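Long-range contacts in YcgJ protein (Bacillus subtilis, PDB 1XXL), which is a probable methyltransferase of the S-adenosylmethionine-dependent superfamily, whose substrate is not known: residues 96-104 with 145-153; 194-202 with 214-225. All coordinates share one frame; numbering follows the deposited sequence.

Contact 1 (96-104 with 145-153); sequences AAHHFSDVR and DPSHVRESS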
ATOM      1  N   ALA A  96      -1.519  -1.169  -0.826  1.00 14.57           N
ATOM      2  CA  ALA A  96      -2.619  -2.127  -0.812  1.00 14.19           C
ATOM      3  C   ALA A  96      -3.450  -2.094   0.469  1.00 14.01           C
ATOM      4  O   ALA A  96      -4.625  -2.404   0.430  1.00 14.11           O
ATOM      5  CB  ALA A  96      -2.064  -3.535  -1.028  1.00 14.35           C
ATOM      6  N   ALA A  97      -2.841  -1.757   1.599  1.00 14.13           N
ATOM      7  CA  ALA A  97      -3.523  -1.853   2.909  1.00 14.39           C
ATOM      8  C   ALA A  97      -4.820  -1.051   3.007  1.00 14.32           C
ATOM      9  O   ALA A  97      -5.767  -1.476   3.692  1.00 13.62           O
ATOM     10  CB  ALA A  97      -2.591  -1.451   4.025  1.00 13.98           C
ATOM     11  N   HIS A  98      -4.867   0.098   2.337  1.00 14.20           N
ATOM     12  CA  HIS A  98      -6.084   0.916   2.358  1.00 15.28           C
ATOM     13  C   HIS A  98      -7.302   0.232   1.729  1.00 14.63           C
ATOM     14  O   HIS A  98      -8.424   0.696   1.904  1.00 14.06           O
ATOM     15  CB  HIS A  98      -5.855   2.319   1.752  1.00 15.14           C
ATOM     16  CG  HIS A  98      -5.406   2.316   0.325  1.00 16.45           C
ATOM     17  ND1 HIS A  98      -4.072   2.341  -0.037  1.00 17.65           N
ATOM     18  CD2 HIS A  98      -6.112   2.345  -0.833  1.00 18.10           C
ATOM     19  CE1 HIS A  98      -3.984   2.357  -1.358  1.00 18.32           C
ATOM     20  NE2 HIS A  98      -5.207   2.349  -1.862  1.00 16.50           N
ATOM     21  N   HIS A  99      -7.075  -0.867   1.018  1.00 15.41           N
ATOM     22  CA  HIS A  99      -8.141  -1.683   0.441  1.00 16.87           C
ATOM     23  C   HIS A  99      -8.522  -2.900   1.292  1.00 17.03           C
ATOM     24  O   HIS A  99      -9.467  -3.583   0.948  1.00 17.03           O
ATOM     25  CB  HIS A  99      -7.730  -2.203  -0.939  1.00 18.35           C
ATOM     26  CG  HIS A  99      -7.680  -1.154  -1.997  1.00 20.55           C
ATOM     27  ND1 HIS A  99      -6.648  -1.071  -2.906  1.00 26.00           N
ATOM     28  CD2 HIS A  99      -8.534  -0.144  -2.293  1.00 24.19           C
ATOM     29  CE1 HIS A  99      -6.873  -0.053  -3.723  1.00 27.57           C
ATOM     30  NE2 HIS A  99      -8.007   0.532  -3.364  1.00 26.36           N
ATOM     31  N   PHE A 100      -7.805  -3.182   2.380  1.00 17.10           N
ATOM     32  CA  PHE A 100      -8.120  -4.341   3.226  1.00 18.09           C
ATOM     33  C   PHE A 100      -9.474  -4.153   3.901  1.00 17.96           C
ATOM     34  O   PHE A 100      -9.738  -3.104   4.425  1.00 18.33           O
ATOM     35  CB  PHE A 100      -7.081  -4.528   4.349  1.00 18.14           C
ATOM     36  CG  PHE A 100      -5.712  -4.916   3.894  1.00 18.07           C
ATOM     37  CD1 PHE A 100      -5.450  -5.313   2.600  1.00 19.11           C
ATOM     38  CD2 PHE A 100      -4.676  -4.896   4.791  1.00 19.21           C
ATOM     39  CE1 PHE A 100      -4.173  -5.683   2.232  1.00 19.13           C
ATOM     40  CE2 PHE A 100      -3.400  -5.266   4.422  1.00 19.38           C
ATOM     41  CZ  PHE A 100      -3.161  -5.669   3.144  1.00 19.70           C
ATOM     42  N   SER A 101     -10.300  -5.188   3.925  1.00 18.69           N
ATOM     43  CA  SER A 101     -11.603  -5.111   4.593  1.00 19.25           C
ATOM     44  C   SER A 101     -11.449  -5.134   6.120  1.00 19.10           C
ATOM     45  O   SER A 101     -12.328  -4.649   6.842  1.00 19.57           O
ATOM     46  CB  SER A 101     -12.506  -6.269   4.138  1.00 19.61           C
ATOM     47  OG  SER A 101     -11.923  -7.512   4.507  1.00 21.85           O
ATOM     48  N   ASP A 102     -10.348  -5.718   6.606  1.00 18.65           N
ATOM     49  CA  ASP A 102     -10.074  -5.799   8.045  1.00 18.23           C
ATOM     50  C   ASP A 102      -8.565  -5.775   8.275  1.00 17.09           C
ATOM     51  O   ASP A 102      -7.911  -6.806   8.408  1.00 16.51           O
ATOM     52  CB  ASP A 102     -10.742  -7.053   8.645  1.00 17.94           C
ATOM     53  CG  ASP A 102     -10.669  -7.110  10.166  1.00 19.77           C
ATOM     54  OD1 ASP A 102      -9.946  -6.324  10.814  1.00 22.53           O
ATOM     55  OD2 ASP A 102     -11.345  -7.989  10.728  1.00 25.87           O
ATOM     56  N   VAL A 103      -8.028  -4.571   8.345  1.00 16.64           N
ATOM     57  CA  VAL A 103      -6.583  -4.373   8.451  1.00 16.73           C
ATOM     58  C   VAL A 103      -6.003  -5.001   9.729  1.00 16.39           C
ATOM     59  O   VAL A 103      -4.907  -5.569   9.693  1.00 15.09           O
ATOM     60  CB  VAL A 103      -6.185  -2.864   8.276  1.00 16.76           C
ATOM     61  CG1 VAL A 103      -6.822  -1.951   9.347  1.00 16.85           C
ATOM     62  CG2 VAL A 103      -4.674  -2.720   8.258  1.00 17.51           C
ATOM     63  N   ARG A 104      -6.756  -4.957  10.834  1.00 16.39           N
ATOM     64  CA  ARG A 104      -6.317  -5.576  12.084  1.00 17.32           C
ATOM     65  C   ARG A 104      -6.072  -7.091  11.946  1.00 16.09           C
ATOM     66  O   ARG A 104      -5.084  -7.609  12.434  1.00 15.66           O
ATOM     67  CB  ARG A 104      -7.344  -5.331  13.204  1.00 18.82           C
ATOM     68  CG  ARG A 104      -7.390  -3.904  13.768  1.00 22.50           C
ATOM     69  CD  ARG A 104      -6.143  -3.525  14.576  1.00 31.85           C
ATOM     70  NE  ARG A 104      -5.642  -4.532  15.544  1.00 34.63           N
ATOM     71  CZ  ARG A 104      -5.007  -4.271  16.688  1.00 35.27           C
ATOM     72  NH1 ARG A 104      -4.806  -3.027  17.134  1.00 37.19           N
ATOM     73  NH2 ARG A 104      -4.627  -5.290  17.440  1.00 37.91           N
ATOM     74  N   ASP A 145     -12.434   6.225  -5.449  1.00 25.25           N
ATOM     75  CA  ASP A 145     -12.271   4.768  -5.533  1.00 25.26           C
ATOM     76  C   ASP A 145     -13.180   4.087  -4.504  1.00 25.64           C
ATOM     77  O   ASP A 145     -12.814   3.980  -3.340  1.00 25.59           O
ATOM     78  CB  ASP A 145     -10.793   4.415  -5.296  1.00 25.79           C
ATOM     79  CG  ASP A 145     -10.512   2.902  -5.351  1.00 27.15           C
ATOM     80  OD1 ASP A 145     -11.427   2.102  -5.663  1.00 29.94           O
ATOM     81  OD2 ASP A 145      -9.364   2.510  -5.054  1.00 31.69           O
ATOM     82  N   PRO A 146     -14.380   3.620  -4.927  1.00 25.86           N
ATOM     83  CA  PRO A 146     -15.267   2.936  -3.976  1.00 25.51           C
ATOM     84  C   PRO A 146     -14.696   1.622  -3.406  1.00 24.88           C
ATOM     85  O   PRO A 146     -15.283   1.031  -2.528  1.00 25.72           O
ATOM     86  CB  PRO A 146     -16.546   2.697  -4.799  1.00 26.01           C
ATOM     87  CG  PRO A 146     -16.458   3.697  -5.922  1.00 26.71           C
ATOM     88  CD  PRO A 146     -15.004   3.705  -6.259  1.00 26.28           C
ATOM     89  N   SER A 147     -13.555   1.185  -3.906  1.00 23.97           N
ATOM     90  CA  SER A 147     -12.810   0.077  -3.309  1.00 23.47           C
ATOM     91  C   SER A 147     -12.087   0.477  -1.999  1.00 22.08           C
ATOM     92  O   SER A 147     -11.730  -0.382  -1.177  1.00 21.75           O
ATOM     93  CB  SER A 147     -11.784  -0.417  -4.333  1.00 23.58           C
ATOM     94  OG  SER A 147     -11.529  -1.779  -4.123  1.00 28.56           O
ATOM     95  N   HIS A 148     -11.868   1.784  -1.826  1.00 20.36           N
ATOM     96  CA  HIS A 148     -11.163   2.342  -0.671  1.00 19.42           C
ATOM     97  C   HIS A 148     -11.915   2.013   0.599  1.00 17.50           C
ATOM     98  O   HIS A 148     -13.110   2.257   0.690  1.00 15.64           O
ATOM     99  CB  HIS A 148     -11.048   3.862  -0.806  1.00 19.12           C
ATOM    100  CG  HIS A 148     -10.222   4.503   0.265  1.00 20.01           C
ATOM    101  ND1 HIS A 148      -8.858   4.645   0.160  1.00 20.94           N
ATOM    102  CD2 HIS A 148     -10.565   5.041   1.458  1.00 20.30           C
ATOM    103  CE1 HIS A 148      -8.394   5.241   1.246  1.00 19.75           C
ATOM    104  NE2 HIS A 148      -9.410   5.501   2.047  1.00 18.58           N
ATOM    105  N   VAL A 149     -11.223   1.423   1.561  1.00 16.57           N
ATOM    106  CA  VAL A 149     -11.831   1.099   2.857  1.00 16.09           C
ATOM    107  C   VAL A 149     -11.374   2.147   3.854  1.00 15.77           C
ATOM    108  O   VAL A 149     -12.172   2.947   4.322  1.00 15.49           O
ATOM    109  CB  VAL A 149     -11.462  -0.330   3.330  1.00 15.82           C
ATOM    110  CG1 VAL A 149     -11.984  -0.585   4.728  1.00 16.29           C
ATOM    111  CG2 VAL A 149     -12.043  -1.380   2.343  1.00 17.16           C
ATOM    112  N   ARG A 150     -10.088   2.162   4.181  1.00 15.16           N
ATOM    113  CA  ARG A 150      -9.572   3.188   5.086  1.00 14.75           C
ATOM    114  C   ARG A 150      -8.062   3.203   5.025  1.00 14.03           C
ATOM    115  O   ARG A 150      -7.450   2.149   4.981  1.00 12.72           O
ATOM    116  CB  ARG A 150     -10.024   2.925   6.544  1.00 15.26           C
ATOM    117  CG  ARG A 150      -9.285   3.816   7.556  1.00 15.05           C
ATOM    118  CD  ARG A 150      -9.763   3.696   8.981  1.00 16.03           C
ATOM    119  NE  ARG A 150      -8.856   4.437   9.857  1.00 16.03           N
ATOM    120  CZ  ARG A 150      -8.831   5.759   9.993  1.00 17.95           C
ATOM    121  NH1 ARG A 150      -9.698   6.528   9.321  1.00 18.88           N
ATOM    122  NH2 ARG A 150      -7.932   6.322  10.807  1.00 16.34           N
ATOM    123  N   GLU A 151      -7.478   4.405   5.000  1.00 13.61           N
ATOM    124  CA  GLU A 151      -6.062   4.570   5.239  1.00 14.06           C
ATOM    125  C   GLU A 151      -5.874   4.957   6.703  1.00 12.77           C
ATOM    126  O   GLU A 151      -6.395   5.995   7.185  1.00 13.19           O
ATOM    127  CB  GLU A 151      -5.393   5.539   4.235  1.00 13.91           C
ATOM    128  CG  GLU A 151      -5.737   7.009   4.311  1.00 17.17           C
ATOM    129  CD  GLU A 151      -5.675   7.693   2.930  1.00 17.48           C
ATOM    130  OE1 GLU A 151      -4.616   8.265   2.583  1.00 21.28           O
ATOM    131  OE2 GLU A 151      -6.691   7.632   2.186  1.00 21.44           O
ATOM    132  N   SER A 152      -5.168   4.074   7.403  1.00 11.65           N
ATOM    133  CA  SER A 152      -4.950   4.187   8.826  1.00 11.16           C
ATOM    134  C   SER A 152      -3.955   5.310   9.114  1.00 10.89           C
ATOM    135  O   SER A 152      -3.152   5.709   8.243  1.00  9.74           O
ATOM    136  CB  SER A 152      -4.411   2.863   9.404  1.00 11.46           C
ATOM    137  OG  SER A 152      -5.303   1.777   9.238  1.00 11.41           O
ATOM    138  N   SER A 153      -4.006   5.822  10.346  1.00 10.02           N
ATOM    139  CA  SER A 153      -3.003   6.768  10.823  1.00  9.24           C
ATOM    140  C   SER A 153      -1.729   6.032  11.255  1.00  9.58           C
ATOM    141  O   SER A 153      -1.751   4.813  11.430  1.00  9.68           O
ATOM    142  CB  SER A 153      -3.585   7.595  11.985  1.00  9.61           C
ATOM    143  OG  SER A 153      -3.730   6.803  13.143  1.00  6.97           O
TER
HETATM  144  O   HOH W   1      -7.650  -0.499   5.537  1.00 26.53           O
HETATM  145  O   HOH W   2     -11.660  -3.040  -0.927  1.00 29.34           O

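Contact 2 (194-202 with 214-225); sequences EKQIITHLN and ITLNQNGQPISF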
ATOM      1  N   GLU A 194     -17.037  13.190  -9.719  1.00 24.51           N
ATOM      2  CA  GLU A 194     -15.985  14.184  -9.830  1.00 23.58           C
ATOM      3  C   GLU A 194     -16.418  15.534  -9.301  1.00 22.68           C
ATOM      4  O   GLU A 194     -15.627  16.200  -8.645  1.00 22.02           O
ATOM      5  CB  GLU A 194     -15.475  14.340 -11.261  1.00 23.83           C
ATOM      6  CG  GLU A 194     -14.186  15.134 -11.296  1.00 23.81           C
ATOM      7  CD  GLU A 194     -13.732  15.523 -12.681  1.00 24.61           C
ATOM      8  OE1 GLU A 194     -14.347  15.048 -13.652  1.00 24.28           O
ATOM      9  OE2 GLU A 194     -12.749  16.314 -12.778  1.00 26.54           O
ATOM     10  N   LYS A 195     -17.653  15.956  -9.570  1.00 21.85           N
ATOM     11  CA  LYS A 195     -18.110  17.242  -9.054  1.00 22.13           C
ATOM     12  C   LYS A 195     -18.015  17.251  -7.523  1.00 20.61           C
ATOM     13  O   LYS A 195     -17.672  18.277  -6.940  1.00 19.06           O
ATOM     14  CB  LYS A 195     -19.548  17.601  -9.489  1.00 22.83           C
ATOM     15  CG  LYS A 195     -19.756  17.975 -10.989  1.00 27.19           C
ATOM     16  CD  LYS A 195     -19.196  19.369 -11.427  1.00 30.05           C
ATOM     17  CE  LYS A 195     -19.930  19.917 -12.697  1.00 30.71           C
ATOM     18  NZ  LYS A 195     -19.473  21.299 -13.135  1.00 31.03           N
ATOM     19  N   GLN A 196     -18.327  16.116  -6.885  1.00 20.10           N
ATOM     20  CA  GLN A 196     -18.191  15.993  -5.413  1.00 20.54           C
ATOM     21  C   GLN A 196     -16.724  16.142  -4.960  1.00 18.65           C
ATOM     22  O   GLN A 196     -16.436  16.785  -3.955  1.00 18.43           O
ATOM     23  CB  GLN A 196     -18.742  14.657  -4.902  1.00 20.37           C
ATOM     24  CG  GLN A 196     -20.242  14.459  -5.108  1.00 22.79           C
ATOM     25  CD  GLN A 196     -20.710  13.047  -4.672  1.00 24.24           C
ATOM     26  OE1 GLN A 196     -20.462  12.618  -3.529  1.00 28.13           O
ATOM     27  NE2 GLN A 196     -21.389  12.333  -5.582  1.00 29.40           N
ATOM     28  N   ILE A 197     -15.811  15.530  -5.704  1.00 17.52           N
ATOM     29  CA  ILE A 197     -14.360  15.682  -5.440  1.00 17.43           C
ATOM     30  C   ILE A 197     -13.944  17.149  -5.547  1.00 16.66           C
ATOM     31  O   ILE A 197     -13.241  17.659  -4.684  1.00 16.52           O
ATOM     32  CB  ILE A 197     -13.512  14.824  -6.403  1.00 16.79           C
ATOM     33  CG1 ILE A 197     -13.651  13.353  -6.019  1.00 16.72           C
ATOM     34  CG2 ILE A 197     -12.051  15.228  -6.320  1.00 17.38           C
ATOM     35  CD1 ILE A 197     -13.241  12.405  -7.024  1.00 17.27           C
ATOM     36  N   ILE A 198     -14.401  17.835  -6.597  1.00 16.60           N
ATOM     37  CA  ILE A 198     -14.023  19.220  -6.828  1.00 16.62           C
ATOM     38  C   ILE A 198     -14.514  20.092  -5.676  1.00 16.51           C
ATOM     39  O   ILE A 198     -13.759  20.903  -5.149  1.00 16.07           O
ATOM     40  CB  ILE A 198     -14.523  19.733  -8.204  1.00 16.65           C
ATOM     41  CG1 ILE A 198     -13.801  18.985  -9.348  1.00 16.61           C
ATOM     42  CG2 ILE A 198     -14.315  21.222  -8.317  1.00 17.15           C
ATOM     43  CD1 ILE A 198     -14.440  19.159 -10.756  1.00 17.61           C
ATOM     44  N   THR A 199     -15.768  19.899  -5.261  1.00 17.26           N
ATOM     45  CA  THR A 199     -16.333  20.618  -4.098  1.00 17.33           C
ATOM     46  C   THR A 199     -15.521  20.355  -2.814  1.00 17.14           C
ATOM     47  O   THR A 199     -15.242  21.271  -2.054  1.00 17.17           O
ATOM     48  CB  THR A 199     -17.817  20.216  -3.848  1.00 17.32           C
ATOM     49  OG1 THR A 199     -18.598  20.548  -4.992  1.00 19.93           O
ATOM     50  CG2 THR A 199     -18.411  20.924  -2.650  1.00 17.12           C
ATOM     51  N   HIS A 200     -15.157  19.096  -2.590  1.00 17.32           N
ATOM     52  CA  HIS A 200     -14.371  18.687  -1.420  1.00 17.28           C
ATOM     53  C   HIS A 200     -13.040  19.430  -1.363  1.00 17.18           C
ATOM     54  O   HIS A 200     -12.666  19.972  -0.328  1.00 16.57           O
ATOM     55  CB  HIS A 200     -14.138  17.170  -1.490  1.00 17.56           C
ATOM     56  CG  HIS A 200     -13.578  16.568  -0.245  1.00 16.92           C
ATOM     57  ND1 HIS A 200     -14.189  16.687   0.986  1.00 16.92           N
ATOM     58  CD2 HIS A 200     -12.473  15.809  -0.049  1.00 17.36           C
ATOM     59  CE1 HIS A 200     -13.477  16.037   1.890  1.00 19.00           C
ATOM     60  NE2 HIS A 200     -12.430  15.488   1.288  1.00 17.82           N
ATOM     61  N   LEU A 201     -12.338  19.462  -2.494  1.00 17.38           N
ATOM     62  CA  LEU A 201     -11.039  20.153  -2.601  1.00 17.72           C
ATOM     63  C   LEU A 201     -11.176  21.668  -2.487  1.00 18.28           C
ATOM     64  O   LEU A 201     -10.374  22.318  -1.834  1.00 17.64           O
ATOM     65  CB  LEU A 201     -10.329  19.768  -3.919  1.00 16.77           C
ATOM     66  CG  LEU A 201      -9.817  18.314  -4.013  1.00 16.00           C
ATOM     67  CD1 LEU A 201      -9.429  17.893  -5.456  1.00 15.34           C
ATOM     68  CD2 LEU A 201      -8.652  18.073  -3.065  1.00 14.68           C
ATOM     69  N   ASN A 202     -12.201  22.228  -3.125  1.00 19.32           N
ATOM     70  CA  ASN A 202     -12.433  23.670  -3.099  1.00 20.65           C
ATOM     71  C   ASN A 202     -12.874  24.198  -1.755  1.00 21.69           C
ATOM     72  O   ASN A 202     -12.632  25.354  -1.450  1.00 22.85           O
ATOM     73  CB  ASN A 202     -13.481  24.064  -4.157  1.00 21.51           C
ATOM     74  CG  ASN A 202     -12.854  24.307  -5.500  1.00 23.33           C
ATOM     75  OD1 ASN A 202     -12.759  23.401  -6.331  1.00 26.39           O
ATOM     76  ND2 ASN A 202     -12.366  25.525  -5.704  1.00 24.86           N
ATOM     77  N   ILE A 214      -2.790  21.534  -1.710  1.00 13.77           N
ATOM     78  CA  ILE A 214      -3.854  21.647  -2.692  1.00 14.57           C
ATOM     79  C   ILE A 214      -3.606  22.836  -3.611  1.00 14.88           C
ATOM     80  O   ILE A 214      -3.462  23.979  -3.162  1.00 14.79           O
ATOM     81  CB  ILE A 214      -5.237  21.736  -2.012  1.00 14.23           C
ATOM     82  CG1 ILE A 214      -5.524  20.450  -1.255  1.00 14.88           C
ATOM     83  CG2 ILE A 214      -6.366  21.943  -3.040  1.00 14.92           C
ATOM     84  CD1 ILE A 214      -6.869  20.493  -0.430  1.00 15.70           C
ATOM     85  N   THR A 215      -3.528  22.552  -4.905  1.00 15.55           N
ATOM     86  CA  THR A 215      -3.353  23.588  -5.918  1.00 16.08           C
ATOM     87  C   THR A 215      -4.581  23.565  -6.847  1.00 16.05           C
ATOM     88  O   THR A 215      -4.972  22.500  -7.319  1.00 13.95           O
ATOM     89  CB  THR A 215      -2.033  23.391  -6.707  1.00 15.66           C
ATOM     90  OG1 THR A 215      -0.921  23.489  -5.799  1.00 17.95           O
ATOM     91  CG2 THR A 215      -1.867  24.468  -7.784  1.00 15.12           C
ATOM     92  N   LEU A 216      -5.169  24.748  -7.068  1.00 16.79           N
ATOM     93  CA  LEU A 216      -6.394  24.924  -7.861  1.00 18.47           C
ATOM     94  C   LEU A 216      -6.246  26.042  -8.900  1.00 19.50           C
ATOM     95  O   LEU A 216      -5.485  26.987  -8.699  1.00 19.01           O
ATOM     96  CB  LEU A 216      -7.571  25.297  -6.928  1.00 18.27           C
ATOM     97  CG  LEU A 216      -7.800  24.425  -5.681  1.00 17.98           C
ATOM     98  CD1 LEU A 216      -8.834  25.034  -4.764  1.00 19.24           C
ATOM     99  CD2 LEU A 216      -8.209  23.042  -6.095  1.00 17.63           C
ATOM    100  N   ASN A 217      -6.988  25.927 -10.002  1.00 20.95           N
ATOM    101  CA  ASN A 217      -7.203  27.051 -10.925  1.00 22.57           C
ATOM    102  C   ASN A 217      -8.114  28.096 -10.278  1.00 23.93           C
ATOM    103  O   ASN A 217      -8.854  27.785  -9.333  1.00 23.81           O
ATOM    104  CB  ASN A 217      -7.865  26.570 -12.217  1.00 22.85           C
ATOM    105  CG  ASN A 217      -6.908  25.831 -13.126  1.00 23.77           C
ATOM    106  OD1 ASN A 217      -6.051  26.445 -13.753  1.00 25.76           O
ATOM    107  ND2 ASN A 217      -7.081  24.513 -13.246  1.00 24.53           N
ATOM    108  N   GLN A 218      -8.074  29.330 -10.785  1.00 25.50           N
ATOM    109  CA  GLN A 218      -8.969  30.385 -10.277  1.00 26.58           C
ATOM    110  C   GLN A 218     -10.434  29.996 -10.378  1.00 26.11           C
ATOM    111  O   GLN A 218     -11.205  30.348  -9.511  1.00 25.89           O
ATOM    112  CB  GLN A 218      -8.775  31.726 -10.989  1.00 27.14           C
ATOM    113  CG  GLN A 218      -7.400  32.333 -10.760  1.00 30.55           C
ATOM    114  CD  GLN A 218      -7.382  33.866 -10.694  1.00 31.60           C
ATOM    115  OE1 GLN A 218      -8.268  34.547 -11.253  1.00 38.90           O
ATOM    116  NE2 GLN A 218      -6.346  34.416 -10.036  1.00 35.45           N
ATOM    117  N   ASN A 219     -10.818  29.283 -11.430  1.00 26.41           N
ATOM    118  CA  ASN A 219     -12.211  28.813 -11.558  1.00 26.59           C
ATOM    119  C   ASN A 219     -12.552  27.557 -10.737  1.00 26.36           C
ATOM    120  O   ASN A 219     -13.616  26.959 -10.935  1.00 26.80           O
ATOM    121  CB  ASN A 219     -12.592  28.620 -13.036  1.00 27.35           C
ATOM    122  CG  ASN A 219     -11.929  27.405 -13.681  1.00 29.75           C
ATOM    123  OD1 ASN A 219     -12.266  27.048 -14.810  1.00 33.04           O
ATOM    124  ND2 ASN A 219     -10.987  26.771 -12.980  1.00 31.44           N
ATOM    125  N   GLY A 220     -11.657  27.165  -9.824  1.00 24.93           N
ATOM    126  CA  GLY A 220     -11.900  26.041  -8.921  1.00 24.11           C
ATOM    127  C   GLY A 220     -11.553  24.673  -9.456  1.00 23.19           C
ATOM    128  O   GLY A 220     -11.676  23.696  -8.738  1.00 23.71           O
ATOM    129  N   GLN A 221     -11.129  24.580 -10.712  1.00 22.40           N
ATOM    130  CA  GLN A 221     -10.736  23.294 -11.295  1.00 21.40           C
ATOM    131  C   GLN A 221      -9.418  22.862 -10.618  1.00 20.17           C
ATOM    132  O   GLN A 221      -8.442  23.624 -10.634  1.00 19.45           O
ATOM    133  CB  GLN A 221     -10.568  23.411 -12.808  1.00 22.18           C
ATOM    134  CG  GLN A 221     -10.172  22.118 -13.527  1.00 23.80           C
ATOM    135  CD  GLN A 221     -11.281  21.074 -13.567  1.00 28.50           C
ATOM    136  OE1 GLN A 221     -12.431  21.348 -13.210  1.00 30.92           O
ATOM    137  NE2 GLN A 221     -10.936  19.863 -14.012  1.00 29.63           N
ATOM    138  N   PRO A 222      -9.407  21.678  -9.959  1.00 18.45           N
ATOM    139  CA  PRO A 222      -8.186  21.301  -9.239  1.00 17.42           C
ATOM    140  C   PRO A 222      -7.038  20.971 -10.179  1.00 15.69           C
ATOM    141  O   PRO A 222      -7.262  20.507 -11.297  1.00 14.70           O
ATOM    142  CB  PRO A 222      -8.618  20.080  -8.430  1.00 16.87           C
ATOM    143  CG  PRO A 222     -10.138  20.140  -8.432  1.00 18.46           C
ATOM    144  CD  PRO A 222     -10.467  20.677  -9.768  1.00 17.98           C
ATOM    145  N   ILE A 223      -5.818  21.218  -9.703  1.00 14.47           N
ATOM    146  CA  ILE A 223      -4.614  20.961 -10.470  1.00 13.55           C
ATOM    147  C   ILE A 223      -3.799  19.833  -9.863  1.00 12.50           C
ATOM    148  O   ILE A 223      -3.403  18.901 -10.567  1.00 12.15           O
ATOM    149  CB  ILE A 223      -3.779  22.250 -10.578  1.00 13.54           C
ATOM    150  CG1 ILE A 223      -4.519  23.242 -11.482  1.00 14.32           C
ATOM    151  CG2 ILE A 223      -2.395  21.958 -11.147  1.00 13.30           C
ATOM    152  CD1 ILE A 223      -4.018  24.665 -11.366  1.00 14.91           C
ATOM    153  N   SER A 224      -3.531  19.924  -8.565  1.00 11.88           N
ATOM    154  CA  SER A 224      -2.711  18.937  -7.894  1.00 11.90           C
ATOM    155  C   SER A 224      -2.955  18.913  -6.388  1.00 11.28           C
ATOM    156  O   SER A 224      -3.530  19.841  -5.817  1.00 10.92           O
ATOM    157  CB  SER A 224      -1.221  19.196  -8.188  1.00 12.13           C
ATOM    158  OG  SER A 224      -0.816  20.457  -7.706  1.00 13.17           O
ATOM    159  N   PHE A 225      -2.516  17.834  -5.763  1.00 10.86           N
ATOM    160  CA  PHE A 225      -2.482  17.734  -4.302  1.00 10.92           C
ATOM    161  C   PHE A 225      -1.459  16.679  -3.935  1.00 10.59           C
ATOM    162  O   PHE A 225      -0.943  16.002  -4.818  1.00  9.81           O
ATOM    163  CB  PHE A 225      -3.874  17.443  -3.709  1.00 10.68           C
ATOM    164  CG  PHE A 225      -4.507  16.154  -4.188  1.00  9.81           C
ATOM    165  CD1 PHE A 225      -4.294  14.962  -3.510  1.00 10.30           C
ATOM    166  CD2 PHE A 225      -5.340  16.144  -5.309  1.00 11.79           C
ATOM    167  CE1 PHE A 225      -4.889  13.786  -3.944  1.00 11.28           C
ATOM    168  CE2 PHE A 225      -5.942  14.976  -5.739  1.00 12.07           C
ATOM    169  CZ  PHE A 225      -5.701  13.787  -5.064  1.00 10.87           C
TER

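Contact 1 (96-104 with 145-153)
The imidazole of His99 meets the 145-153 loop at its edge: NE2 donates to Asp145 OD2 (2.9 Å) close to the ring plane, while CD2 lies 3.4 Å from Ser147 O. One face of this ring is covered by His98 CD2. With CG of Asp145 opposite its backbone N (chi1 179°), the carboxylate reaches the ring edge; OD2 takes the bond on its syn side, the donor 28° out of the carboxylate plane, and ring and carboxylate are turned 66° apart. The rings of His98 and His148 are near parallel but slid apart, 5.5 Å between centroids; His98 O sits over one face of His148. Beyond the contact, His98 ND1 bonds Asp124, its ring stacks with His125, and His148 NE2 bonds Asn138. Two backbone donors grip His98 O: Val149 N at 2.9 Å, nearly in line with the carbonyl, and Arg150 N at 3.2 Å, at a more bent angle. Two waters add bridges, Ala97 O to Arg150 O and His99 O to Ser147 O. Val149 lays CG1 3.4 Å from Phe100 O. Were His99 replaced by an alanine, Asp145 OD2 would probably lose this donor and His98 CD2 the ring face it rests on. Beside the probable cofactor site, where Asp102 N bonds Glu79, the NE2-OD2 bond fixes the rotation of the His99 ring, and the doubly gripped His98 O holds the loop after helix 131-144.

Contact 2 (194-202 with 214-225)
Leu201 reaches from helix 194-202 into the hairpin of 214-225, where its CB and both methyls have partners. Its CB lies 4.5 Å from Leu216 CD2, a loose approach. CG stands anti to the carbonyl carbon (chi1 -69°), and chi2 of 166° parts the methyls toward different neighbours. CD1 comes across the ring of Pro222, 3.8 Å from its CB and equally near its CG. CD2 meets the end of Ile214, 4.0 Å from CD1 of that residue, and more distantly approaches the ring of Phe225, which itself packs edge-to-face with Trp183. One helical turn earlier, Ile198 packs on the same proline from its CD end: CG1 is 3.8 Å from Pro222 CD, and the two side chains cross at about a right angle. Its CG2 rests 3.6 Å from Gly220 O, and CD1 touches the amide of Gln221 near OE1.

The partner is a beta-hairpin, strands 215-216 and 222-225, whose connection contains a type I turn from Asn217 to Gly220. A classic beta bulge interrupts its pairing, with Ile223 N and Ser224 N both donating to Thr215 O from the same face of its plane. At the turn, Asn217 holds Gln221 O twice, through its backbone N and, from the opposite face, through ND2 at 3.1 Å. Gly220, with a positive phi, brings its backbone up against the side chain of Asn202. The axes of helix segment 194-202 and strand segment 222-225 approach to 10.0 Å, with their directions 67° apart. On another flank of the helix, Ile197 and His200 pack on helix 131-144, whereas Tyr180 touches both Ile198 and Pro222 and bonds Glu194 OE2.

How the contacts relate
The centre of contact 1 lies about 9 Å from the centre of the chain and that of contact 2 about 25 Å: the first is nearer the middle, the second at the periphery, yet both are partly buried, and exposed residues take part only in contact 1. Their nearest atoms are about 6 Å apart and do not touch. Helix 131-144 connects them: residues 145-153 follow it, and helix 191-202 packs against it. In contact 1, close to the annotated S-adenosylmethionine site, imidazoles, a carboxylate, backbone bonds and waters join a loop to the 3-10 turn before helix 103-113. Contact 2, away from those sites, relies mainly on aliphatic side chains between a helix and a hairpin.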